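Local coordinates for protein LRIM1 (PDB 3O53), which forms a heterodimeric complex with the leucine-rich repeat protein APL1C that regulates complement-like immunity in the mosquito Anopheles gambiae, at residues Y148-L153 / H173-Y178; K59-N64 / L79-T84. All blocks are in the same frame, centred on the assembly; numbering follows the deposited sequence.

Interaction 1: Y148-L153 / H173-Y178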
loop_
_atom_site.group_PDB
_atom_site.type_symbol
_atom_site.label_atom_id
_atom_site.label_comp_id
_atom_site.label_asym_id
_atom_site.label_seq_id
_atom_site.Cartn_x
_atom_site.Cartn_y
_atom_site.Cartn_z
ATOM N N TYR A 148 -7.552 -4.309 -0.065
ATOM C CA TYR A 148 -6.882 -3.171 0.534
ATOM C C TYR A 148 -5.376 -3.435 0.491
ATOM O O TYR A 148 -4.918 -4.476 0.938
ATOM C CB TYR A 148 -7.361 -3.009 1.976
ATOM C CG TYR A 148 -6.740 -1.856 2.715
ATOM C CD1 TYR A 148 -7.422 -0.654 2.872
ATOM C CD2 TYR A 148 -5.475 -1.970 3.268
ATOM C CE1 TYR A 148 -6.852 0.405 3.557
ATOM C CE2 TYR A 148 -4.897 -0.922 3.951
ATOM C CZ TYR A 148 -5.586 0.259 4.093
ATOM O OH TYR A 148 -4.992 1.293 4.774
ATOM N N LEU A 149 -4.609 -2.500 -0.057
ATOM C CA LEU A 149 -3.164 -2.678 -0.162
ATOM C C LEU A 149 -2.453 -1.422 0.286
ATOM O O LEU A 149 -2.515 -0.387 -0.379
ATOM C CB LEU A 149 -2.748 -3.017 -1.595
ATOM C CG LEU A 149 -1.244 -3.258 -1.813
ATOM C CD1 LEU A 149 -0.680 -4.295 -0.836
ATOM C CD2 LEU A 149 -0.976 -3.700 -3.235
ATOM N N ASP A 150 -1.771 -1.520 1.419
ATOM C CA ASP A 150 -1.026 -0.393 1.952
ATOM C C ASP A 150 0.462 -0.661 1.804
ATOM O O ASP A 150 1.011 -1.527 2.475
ATOM C CB ASP A 150 -1.376 -0.150 3.422
ATOM C CG ASP A 150 -0.685 1.082 3.983
ATOM O OD1 ASP A 150 -0.137 1.873 3.185
ATOM O OD2 ASP A 150 -0.688 1.262 5.216
ATOM N N LEU A 151 1.107 0.081 0.910
ATOM C CA LEU A 151 2.545 -0.049 0.686
ATOM C C LEU A 151 3.272 1.265 0.956
ATOM O O LEU A 151 4.361 1.488 0.445
ATOM C CB LEU A 151 2.828 -0.521 -0.748
ATOM C CG LEU A 151 2.548 -2.002 -1.001
ATOM C CD1 LEU A 151 2.341 -2.295 -2.487
ATOM C CD2 LEU A 151 3.684 -2.862 -0.438
ATOM N N LYS A 152 2.683 2.129 1.773
ATOM C CA LYS A 152 3.311 3.413 2.072
ATOM C C LYS A 152 4.646 3.244 2.794
ATOM O O LYS A 152 4.885 2.229 3.455
ATOM C CB LYS A 152 2.369 4.294 2.904
ATOM C CG LYS A 152 2.255 3.918 4.380
ATOM C CD LYS A 152 1.545 5.058 5.140
ATOM C CE LYS A 152 1.199 4.686 6.574
ATOM N NZ LYS A 152 0.044 3.745 6.631
ATOM N N LEU A 153 5.506 4.254 2.680
ATOM C CA LEU A 153 6.812 4.255 3.346
ATOM C C LEU A 153 7.647 3.048 2.953
ATOM O O LEU A 153 8.340 2.465 3.777
ATOM C CB LEU A 153 6.670 4.299 4.877
ATOM C CG LEU A 153 6.084 5.589 5.471
ATOM C CD1 LEU A 153 5.896 5.456 6.982
ATOM C CD2 LEU A 153 6.974 6.791 5.151
ATOM N N HIS A 173 -8.652 0.032 -2.225
ATOM C CA HIS A 173 -7.738 1.042 -1.712
ATOM C C HIS A 173 -6.297 0.666 -2.036
ATOM O O HIS A 173 -5.849 -0.438 -1.725
ATOM C CB HIS A 173 -7.896 1.191 -0.194
ATOM C CG HIS A 173 -9.285 1.554 0.240
ATOM N ND1 HIS A 173 -9.778 2.840 0.167
ATOM C CD2 HIS A 173 -10.283 0.800 0.760
ATOM C CE1 HIS A 173 -11.019 2.862 0.622
ATOM N NE2 HIS A 173 -11.349 1.638 0.988
ATOM N N LEU A 174 -5.573 1.597 -2.646
ATOM C CA LEU A 174 -4.158 1.402 -2.960
ATOM C C LEU A 174 -3.377 2.595 -2.408
ATOM O O LEU A 174 -3.546 3.704 -2.890
ATOM C CB LEU A 174 -3.970 1.292 -4.483
ATOM C CG LEU A 174 -2.547 1.078 -5.021
ATOM C CD1 LEU A 174 -1.881 -0.088 -4.338
ATOM C CD2 LEU A 174 -2.565 0.873 -6.543
ATOM N N ASN A 175 -2.542 2.369 -1.391
ATOM C CA ASN A 175 -1.722 3.426 -0.802
ATOM C C ASN A 175 -0.271 3.204 -1.186
ATOM O O ASN A 175 0.316 2.193 -0.833
ATOM C CB ASN A 175 -1.839 3.417 0.726
ATOM C CG ASN A 175 -1.360 4.721 1.374
ATOM O OD1 ASN A 175 -0.584 5.507 0.790
ATOM N ND2 ASN A 175 -1.832 4.950 2.605
ATOM N N LEU A 176 0.299 4.149 -1.912
ATOM C CA LEU A 176 1.673 4.027 -2.378
ATOM C C LEU A 176 2.418 5.304 -2.013
ATOM O O LEU A 176 3.452 5.610 -2.590
ATOM C CB LEU A 176 1.704 3.810 -3.900
ATOM C CG LEU A 176 1.286 2.420 -4.375
ATOM C CD1 LEU A 176 0.893 2.442 -5.845
ATOM C CD2 LEU A 176 2.416 1.419 -4.125
ATOM N N GLN A 177 1.873 6.045 -1.052
ATOM C CA GLN A 177 2.443 7.328 -0.646
ATOM C C GLN A 177 3.815 7.124 0.000
ATOM O O GLN A 177 4.076 6.099 0.618
ATOM C CB GLN A 177 1.496 8.065 0.328
ATOM C CG GLN A 177 1.801 7.779 1.785
ATOM C CD GLN A 177 0.599 7.883 2.713
ATOM O OE1 GLN A 177 -0.409 7.216 2.510
ATOM N NE2 GLN A 177 0.725 8.691 3.766
ATOM N N TYR A 178 4.695 8.107 -0.161
ATOM C CA TYR A 178 6.016 8.068 0.461
ATOM C C TYR A 178 6.858 6.885 -0.012
ATOM O O TYR A 178 7.520 6.202 0.772
ATOM C CB TYR A 178 5.890 8.064 1.985
ATOM C CG TYR A 178 5.528 9.427 2.536
ATOM C CD1 TYR A 178 6.378 10.503 2.353
ATOM C CD2 TYR A 178 4.345 9.635 3.239
ATOM C CE1 TYR A 178 6.065 11.755 2.845
ATOM C CE2 TYR A 178 4.024 10.897 3.744
ATOM C CZ TYR A 178 4.897 11.948 3.539
ATOM O OH TYR A 178 4.629 13.208 4.018
HETATM O O HOH W 1 -4.322 3.915 4.039
#
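Tyr148 and His173 meet across two parallel strands, 146-150 and 173-175, neighbouring rungs of the solenoid formed by the leucine-rich repeat domain of LRIM1, the part of the protein in this structure. Tyr148 CD1 lies 3.6 Å from His173 CB, and the two rings cross obliquely, their planes at 54°. Beneath them the backbones are zipped together: Leu149 N donates to His173 O, Asn175 N to Leu149 O, and Leu151 N to Asn175 O. The ladder runs on past the strands, where Leu153 N donates to Gln177 O and Lys152 CA makes a CA-H...O contact of 3.1 Å to the same Gln177 O. Leucines at equivalent positions lie side by side and point the same way on the buried side of the coil: Leu149 CD2 rests 3.9 Å from Leu174 CD1, and Leu151 CB packs on Leu176 CD2.

Asp150 and Asn175 occupy the other face with Tyr148 and His173. Both put CG anti to the backbone N (chi1 -176° in Asp150), which sets the two groups side by side and pointing alike; the carboxylate and amide planes are 19° apart, and Asp150 OD1 comes within 3.4 Å of Asn175 CB. Each closes an Asx turn: Asp150 OD1 accepts from Lys152 N, Asn175 OD1 from Gln177 N, so the chain is bent at the same place in both repeats. Lys152 curls back at its end to give a salt bridge, NZ to Asp150 OD2. Further out, His173 ND1 is hydrogen-bonded to Thr195 OG1 on the next strand, and Asn179 ND2 bonds to the carbonyls of Leu151 and Leu176, tying the two turns together. On the polar face one water spans the contact, 2.8 Å from Tyr148 OH and accepting from Asn175 ND2 at 3.1 Å.

Interaction 2: K59-N64 / L79-T84. With NAG (2-acetamido-2-deoxy-beta-D-glucopyranose), chain C.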
loop_
_atom_site.group_PDB
_atom_site.type_symbol
_atom_site.label_atom_id
_atom_site.label_comp_id
_atom_site.label_asym_id
_atom_site.label_seq_id
_atom_site.Cartn_x
_atom_site.Cartn_y
_atom_site.Cartn_z
ATOM N N LYS A 59 -7.338 -25.624 14.246
ATOM C CA LYS A 59 -8.466 -24.697 14.247
ATOM C C LYS A 59 -8.006 -23.244 14.407
ATOM O O LYS A 59 -8.823 -22.334 14.498
ATOM C CB LYS A 59 -9.453 -25.063 15.362
ATOM C CG LYS A 59 -10.153 -26.400 15.160
ATOM C CD LYS A 59 -10.858 -26.462 13.812
ATOM C CE LYS A 59 -11.652 -27.748 13.649
ATOM N NZ LYS A 59 -12.818 -27.816 14.571
ATOM N N LEU A 60 -6.695 -23.025 14.422
ATOM C CA LEU A 60 -6.153 -21.685 14.612
ATOM C C LEU A 60 -6.477 -20.772 13.419
ATOM O O LEU A 60 -6.063 -21.035 12.288
ATOM C CB LEU A 60 -4.643 -21.770 14.826
ATOM C CG LEU A 60 -3.887 -20.456 15.003
ATOM C CD1 LEU A 60 -4.149 -19.861 16.378
ATOM C CD2 LEU A 60 -2.403 -20.714 14.798
ATOM N N GLU A 61 -7.233 -19.707 13.685
ATOM C CA GLU A 61 -7.628 -18.744 12.657
ATOM C C GLU A 61 -6.920 -17.399 12.787
ATOM O O GLU A 61 -6.784 -16.672 11.809
ATOM C CB GLU A 61 -9.143 -18.511 12.720
ATOM C CG GLU A 61 -9.955 -19.730 12.346
ATOM C CD GLU A 61 -11.446 -19.483 12.422
ATOM O OE1 GLU A 61 -11.863 -18.305 12.395
ATOM O OE2 GLU A 61 -12.203 -20.473 12.508
ATOM N N LEU A 62 -6.477 -17.046 13.989
ATOM C CA LEU A 62 -5.827 -15.750 14.183
ATOM C C LEU A 62 -4.581 -15.926 15.021
ATOM O O LEU A 62 -4.615 -16.574 16.062
ATOM C CB LEU A 62 -6.776 -14.749 14.859
ATOM C CG LEU A 62 -6.242 -13.319 15.024
ATOM C CD1 LEU A 62 -7.387 -12.307 15.105
ATOM C CD2 LEU A 62 -5.331 -13.200 16.238
ATOM N N LEU A 63 -3.486 -15.340 14.563
ATOM C CA LEU A 63 -2.207 -15.454 15.249
ATOM C C LEU A 63 -1.586 -14.076 15.365
ATOM O O LEU A 63 -1.414 -13.381 14.368
ATOM C CB LEU A 63 -1.274 -16.385 14.472
ATOM C CG LEU A 63 0.130 -16.578 15.045
ATOM C CD1 LEU A 63 0.081 -17.215 16.431
ATOM C CD2 LEU A 63 0.972 -17.424 14.098
ATOM N N ASN A 64 -1.227 -13.688 16.581
ATOM C CA ASN A 64 -0.664 -12.367 16.823
ATOM C C ASN A 64 0.785 -12.461 17.285
ATOM O O ASN A 64 1.065 -12.890 18.400
ATOM C CB ASN A 64 -1.502 -11.635 17.869
ATOM C CG ASN A 64 -1.301 -10.131 17.840
ATOM O OD1 ASN A 64 -0.207 -9.640 17.559
ATOM N ND2 ASN A 64 -2.369 -9.393 18.145
ATOM N N LEU A 79 0.357 -23.290 7.520
ATOM C CA LEU A 79 -0.784 -23.109 8.414
ATOM C C LEU A 79 -2.013 -22.816 7.560
ATOM O O LEU A 79 -2.330 -21.663 7.260
ATOM C CB LEU A 79 -0.523 -22.002 9.435
ATOM C CG LEU A 79 0.710 -22.228 10.321
ATOM C CD1 LEU A 79 0.792 -21.160 11.401
ATOM C CD2 LEU A 79 0.693 -23.627 10.947
ATOM N N SER A 80 -2.688 -23.888 7.172
ATOM C CA SER A 80 -3.746 -23.849 6.174
ATOM C C SER A 80 -5.020 -23.137 6.635
ATOM O O SER A 80 -5.810 -22.689 5.805
ATOM C CB SER A 80 -4.087 -25.284 5.762
ATOM O OG SER A 80 -5.170 -25.319 4.850
ATOM N N THR A 81 -5.224 -23.041 7.945
ATOM C CA THR A 81 -6.477 -22.502 8.477
ATOM C C THR A 81 -6.367 -21.029 8.852
ATOM O O THR A 81 -7.373 -20.342 8.984
ATOM C CB THR A 81 -6.955 -23.308 9.703
ATOM O OG1 THR A 81 -7.331 -24.626 9.287
ATOM C CG2 THR A 81 -8.154 -22.639 10.370
ATOM N N LEU A 82 -5.140 -20.544 9.008
ATOM C CA LEU A 82 -4.899 -19.164 9.413
ATOM C C LEU A 82 -5.603 -18.153 8.497
ATOM O O LEU A 82 -5.460 -18.206 7.278
ATOM C CB LEU A 82 -3.393 -18.894 9.424
ATOM C CG LEU A 82 -2.939 -17.751 10.325
ATOM C CD1 LEU A 82 -3.203 -18.081 11.791
ATOM C CD2 LEU A 82 -1.460 -17.458 10.083
ATOM N N ARG A 83 -6.368 -17.244 9.101
ATOM C CA ARG A 83 -7.099 -16.208 8.372
ATOM C C ARG A 83 -6.526 -14.825 8.651
ATOM O O ARG A 83 -6.529 -13.954 7.790
ATOM C CB ARG A 83 -8.589 -16.214 8.763
ATOM C CG ARG A 83 -9.294 -17.536 8.500
ATOM C CD ARG A 83 -10.692 -17.574 9.125
ATOM N NE ARG A 83 -11.638 -16.725 8.406
ATOM C CZ ARG A 83 -12.896 -16.508 8.782
ATOM N NH1 ARG A 83 -13.377 -17.081 9.879
ATOM N NH2 ARG A 83 -13.677 -15.714 8.058
ATOM N N THR A 84 -6.046 -14.614 9.865
ATOM C CA THR A 84 -5.547 -13.306 10.253
ATOM C C THR A 84 -4.182 -13.485 10.883
ATOM O O THR A 84 -4.013 -14.298 11.776
ATOM C CB THR A 84 -6.508 -12.626 11.250
ATOM O OG1 THR A 84 -7.795 -12.499 10.646
ATOM C CG2 THR A 84 -6.013 -11.241 11.639
HETATM C C1 NAG C . -2.070 -7.988 18.236
HETATM C C2 NAG C . -3.388 -7.325 17.876
HETATM C C3 NAG C . -3.251 -5.815 17.987
HETATM C C4 NAG C . -2.666 -5.420 19.335
HETATM C C5 NAG C . -1.385 -6.187 19.620
HETATM C C6 NAG C . -0.876 -5.865 21.020
HETATM C C7 NAG C . -4.804 -8.314 16.153
HETATM C C8 NAG C . -4.935 -8.543 14.682
HETATM N N2 NAG C . -3.716 -7.644 16.510
HETATM O O3 NAG C . -4.505 -5.223 17.766
HETATM O O4 NAG C . -2.372 -4.052 19.304
HETATM O O5 NAG C . -1.624 -7.573 19.508
HETATM O O6 NAG C . -1.835 -6.297 21.963
HETATM O O7 NAG C . -5.656 -8.727 16.945
#
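With CG anti to the carbonyl carbon in both residues (chi1 -66° in Glu61, -59° in Arg83), the side chains of Glu61 and Arg83 run alongside each other. The Glu61 chain then stays extended while Arg83 bends at chi3 (72°), bringing NH1 to 3.2 Å from Glu61 OE1 in a salt bridge. The oxygen sits at the edge of the guanidinium, but NH1 approaches from above the carboxylate plane. Below this pair Glu61 O is gripped twice, by Arg83 N at 2.8 Å and Thr84 N at 2.9 Å, and Leu63 N donates to Thr84 O where the parallel pairing of leucine-rich repeat strands 62-64 and 84-86 begins. Leu82 CD1 slots 3.7 Å from Leu63 CB and also touches Leu60 CG, in the solenoid interior. Next to Glu61, Thr81 CG2 lies 3.3 Å from Leu60 O, while its OG1 is hydrogen-bonded to Thr58 O. At the far end of strand 62-64, Asn64 ND2 carries the N-linked NAG. Arg83 NH2 also pairs with Glu102 OE1, so the guanidinium sits between two carboxylates, which would spread its charge over three neighbouring turns of the solenoid.

Overall arrangement
Interactions 1 and 2 are two examples of the same lateral joint between adjacent repeats, set at different points along one solenoid. Their centres lie 25 Å apart and their nearest atoms about 12 Å; the strands 103-105 and 123-126 stand between 84-86 and 146-150. The centre of interaction 1 is 2 Å from that of the chain, whereas interaction 2 lies 23 Å from it, toward the N-terminal end. The 148-153/173-178 contact covers the strands and the turns that follow them; the 59-64/79-84 contact covers the loops leading into the strands and the first parallel pairing. Only interaction 2 holds a glycosylation site: Asn64 carries a NAG, whereas the Tyr148 side chain is about 13 Å from one.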